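Long-range contact in hydroxylase (Rhodococcus sp., PDB 2OR0), which is a putative flavin-dependent hydroxylase of the acyl-CoA dehydrogenase family that probably uses reduced flavin and molecular oxygen to put one oxygen atom into its substrate: residues I63-G72 with Q117-W128. Sequence-based numbering, arbitrary orientation.
Sequences IRLLQPRLYG and QEEIWGEDNDTW
Tyr71 and Asn125 bring the two backbones closest, 5.7 Å between their CA atoms, where the loop joining helices 51-60 and 78-91 packs against helix 114-121 and the turn leading to strand 129-130. Gln67 makes the straight polar link across the contact. With CG anti to the backbone N (chi1 -165°) and the chain extended beyond it, its amide lies flat over the Trp121 indole, planes 15° apart. Gln67 CD is 3.5 Å from Trp121 CE2, and Gln67 CG sits over the six-membered ring. From there NE2 gives an almost straight bond (177°) to a lone pair of Asn125 O, 3.0 Å away. Pro106 and Leu109 of helix 105-109 also touch Trp121. Tyr71 lays its ring obliquely against Trp121, and its hydroxyl donates to Glu118 OE1 at 2.9 Å. Farther along, Arg64 and Asp126 form a salt bridge by charge alone: Asp126 OD1 stands over one guanidinium face, 3.4 Å from Arg64 NE, and no N-H points at it. Ile63 CG1 packs 3.5 Å from Trp128 NE1. A more bent NE2 bond to Tyr71 O braces the Gln67 amide within its own loop; with the water joining OE1 to Asn125 O, the two NE2 bonds probably hold its rotation.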
# COMPACT_ATOMS: atom_id res chain seq x y z
N ILE A 63 9.07 4.47 6.89
CA ILE A 63 8.01 3.73 7.59
C ILE A 63 7.47 4.52 8.78
O ILE A 63 6.35 4.27 9.24
CB ILE A 63 8.50 2.32 7.99
CG1 ILE A 63 9.12 1.60 6.78
CG2 ILE A 63 7.39 1.51 8.69
CD1 ILE A 63 8.19 1.42 5.58
N ARG A 64 8.23 5.51 9.26
CA ARG A 64 7.78 6.37 10.35
C ARG A 64 6.93 7.58 9.93
O ARG A 64 6.48 8.38 10.78
CB ARG A 64 8.99 6.81 11.16
CG ARG A 64 9.51 5.68 12.06
CD ARG A 64 10.61 6.13 12.97
NE ARG A 64 11.73 6.67 12.20
CZ ARG A 64 12.93 6.91 12.71
NH1 ARG A 64 13.17 6.64 14.00
NH2 ARG A 64 13.89 7.41 11.93
N LEU A 65 6.69 7.69 8.62
CA LEU A 65 5.87 8.77 8.06
C LEU A 65 4.56 9.02 8.79
O LEU A 65 4.23 10.17 9.10
CB LEU A 65 5.62 8.55 6.56
CG LEU A 65 6.79 8.82 5.60
CD1 LEU A 65 6.50 8.24 4.21
CD2 LEU A 65 7.10 10.31 5.51
N LEU A 66 3.82 7.95 9.08
CA LEU A 66 2.50 8.07 9.69
C LEU A 66 2.51 7.57 11.13
O LEU A 66 1.46 7.32 11.71
CB LEU A 66 1.47 7.29 8.87
CG LEU A 66 1.32 7.63 7.37
CD1 LEU A 66 0.42 6.59 6.71
CD2 LEU A 66 0.80 9.08 7.14
N GLN A 67 3.70 7.41 11.70
CA GLN A 67 3.88 6.93 13.06
C GLN A 67 3.67 8.08 14.08
O GLN A 67 3.99 9.23 13.75
CB GLN A 67 5.29 6.36 13.19
CG GLN A 67 5.55 5.49 14.40
CD GLN A 67 6.67 4.50 14.14
OE1 GLN A 67 6.70 3.85 13.08
NE2 GLN A 67 7.60 4.37 15.09
N PRO A 68 3.11 7.79 15.28
CA PRO A 68 3.03 8.83 16.35
C PRO A 68 4.39 9.43 16.70
O PRO A 68 5.40 8.72 16.68
CB PRO A 68 2.45 8.07 17.56
CG PRO A 68 1.72 6.91 16.96
CD PRO A 68 2.49 6.52 15.70
N ARG A 69 4.41 10.73 17.00
CA ARG A 69 5.64 11.43 17.43
C ARG A 69 6.18 10.85 18.73
O ARG A 69 7.40 10.81 18.93
CB ARG A 69 5.41 12.95 17.59
CG ARG A 69 5.39 13.70 16.27
CD ARG A 69 4.93 15.15 16.46
NE ARG A 69 4.47 15.76 15.21
CZ ARG A 69 5.27 16.29 14.29
NH1 ARG A 69 6.60 16.28 14.46
NH2 ARG A 69 4.74 16.83 13.18
N LEU A 70 5.27 10.39 19.59
CA LEU A 70 5.66 9.70 20.82
C LEU A 70 6.66 8.58 20.50
O LEU A 70 7.63 8.39 21.22
CB LEU A 70 4.43 9.15 21.56
CG LEU A 70 4.62 8.40 22.89
CD1 LEU A 70 5.28 9.27 23.99
CD2 LEU A 70 3.28 7.87 23.39
N TYR A 71 6.44 7.88 19.38
CA TYR A 71 7.34 6.81 19.02
C TYR A 71 8.23 7.10 17.82
O TYR A 71 8.47 6.22 16.99
CB TYR A 71 6.58 5.49 18.88
CG TYR A 71 5.93 5.02 20.17
CD1 TYR A 71 6.68 4.38 21.17
CD2 TYR A 71 4.57 5.19 20.38
CE1 TYR A 71 6.08 3.94 22.35
CE2 TYR A 71 3.96 4.74 21.56
CZ TYR A 71 4.73 4.12 22.52
OH TYR A 71 4.13 3.69 23.67
N GLY A 72 8.73 8.34 17.73
CA GLY A 72 9.75 8.69 16.74
C GLY A 72 9.21 9.01 15.34
O GLY A 72 10.00 9.23 14.41
N GLN A 117 1.33 -0.56 21.43
CA GLN A 117 2.20 0.42 20.78
C GLN A 117 3.55 0.43 21.49
O GLN A 117 4.60 0.53 20.85
CB GLN A 117 1.59 1.84 20.81
CG GLN A 117 0.16 1.96 20.29
CD GLN A 117 -0.27 3.41 20.12
OE1 GLN A 117 0.53 4.27 19.74
NE2 GLN A 117 -1.54 3.70 20.39
N GLU A 118 3.51 0.30 22.82
CA GLU A 118 4.71 0.26 23.65
C GLU A 118 5.46 -1.05 23.42
O GLU A 118 6.69 -1.05 23.29
CB GLU A 118 4.30 0.45 25.13
CG GLU A 118 5.43 0.51 26.17
CD GLU A 118 6.55 1.52 25.83
OE1 GLU A 118 6.26 2.61 25.29
OE2 GLU A 118 7.74 1.20 26.11
N GLU A 119 4.74 -2.16 23.32
CA GLU A 119 5.38 -3.45 23.01
C GLU A 119 6.14 -3.42 21.67
O GLU A 119 7.27 -3.92 21.56
CB GLU A 119 4.35 -4.58 23.00
CG GLU A 119 3.89 -4.99 24.39
CD GLU A 119 2.74 -5.98 24.37
OE1 GLU A 119 2.06 -6.09 23.33
OE2 GLU A 119 2.52 -6.64 25.40
N ILE A 120 5.51 -2.82 20.65
CA ILE A 120 6.08 -2.79 19.30
C ILE A 120 7.19 -1.75 19.13
O ILE A 120 8.26 -2.06 18.59
CB ILE A 120 4.94 -2.62 18.24
CG1 ILE A 120 4.01 -3.85 18.32
CG2 ILE A 120 5.52 -2.37 16.82
CD1 ILE A 120 2.79 -3.82 17.43
N TRP A 121 6.94 -0.54 19.61
CA TRP A 121 7.88 0.57 19.39
C TRP A 121 8.70 0.99 20.62
O TRP A 121 9.68 1.73 20.49
CB TRP A 121 7.13 1.80 18.87
CG TRP A 121 6.54 1.66 17.50
CD1 TRP A 121 7.13 1.07 16.40
CD2 TRP A 121 5.26 2.13 17.07
NE1 TRP A 121 6.28 1.15 15.32
CE2 TRP A 121 5.13 1.79 15.70
CE3 TRP A 121 4.21 2.80 17.71
CZ2 TRP A 121 4.00 2.12 14.97
CZ3 TRP A 121 3.09 3.12 16.99
CH2 TRP A 121 2.99 2.77 15.62
N GLY A 122 8.28 0.52 21.80
CA GLY A 122 8.94 0.86 23.08
C GLY A 122 10.45 0.83 23.08
O GLY A 122 11.09 1.82 23.45
N GLU A 123 11.05 -0.27 22.65
CA GLU A 123 12.50 -0.37 22.61
C GLU A 123 13.09 0.17 21.31
O GLU A 123 14.15 0.80 21.31
CB GLU A 123 12.96 -1.81 22.85
CG GLU A 123 12.71 -2.30 24.26
CD GLU A 123 13.57 -1.54 25.28
OE1 GLU A 123 14.82 -1.71 25.24
OE2 GLU A 123 13.01 -0.76 26.10
N ASP A 124 12.40 -0.09 20.20
CA ASP A 124 12.90 0.27 18.88
C ASP A 124 11.76 0.83 18.02
O ASP A 124 10.85 0.09 17.61
CB ASP A 124 13.52 -0.96 18.23
CG ASP A 124 14.28 -0.64 16.96
OD1 ASP A 124 14.17 0.50 16.45
OD2 ASP A 124 15.00 -1.54 16.47
N ASN A 125 11.80 2.14 17.77
CA ASN A 125 10.83 2.84 16.93
C ASN A 125 10.80 2.27 15.50
O ASN A 125 9.83 2.45 14.79
CB ASN A 125 11.16 4.34 16.82
CG ASN A 125 11.19 5.05 18.17
OD1 ASN A 125 10.45 4.72 19.10
ND2 ASN A 125 12.06 6.07 18.27
N ASP A 126 11.89 1.64 15.09
CA ASP A 126 12.03 1.14 13.73
C ASP A 126 11.60 -0.32 13.55
O ASP A 126 11.98 -0.97 12.58
CB ASP A 126 13.47 1.32 13.23
CG ASP A 126 13.76 2.76 12.82
OD1 ASP A 126 12.85 3.43 12.29
OD2 ASP A 126 14.91 3.20 13.02
N THR A 127 10.79 -0.81 14.49
CA THR A 127 10.20 -2.14 14.41
C THR A 127 9.03 -2.08 13.43
O THR A 127 8.14 -1.21 13.58
CB THR A 127 9.70 -2.61 15.80
OG1 THR A 127 10.81 -2.66 16.70
CG2 THR A 127 9.06 -3.99 15.73
N TRP A 128 9.03 -2.98 12.45
CA TRP A 128 7.99 -3.03 11.41
C TRP A 128 6.94 -4.11 11.66
O TRP A 128 7.24 -5.18 12.21
CB TRP A 128 8.58 -3.29 10.02
CG TRP A 128 9.50 -2.24 9.51
CD1 TRP A 128 9.76 -1.01 10.07
CD2 TRP A 128 10.26 -2.29 8.29
NE1 TRP A 128 10.67 -0.32 9.29
CE2 TRP A 128 10.98 -1.08 8.19
CE3 TRP A 128 10.40 -3.25 7.28
CZ2 TRP A 128 11.84 -0.79 7.10
CZ3 TRP A 128 11.27 -2.98 6.20
CH2 TRP A 128 11.96 -1.75 6.12
O HOH W 1 8.69 2.27 12.23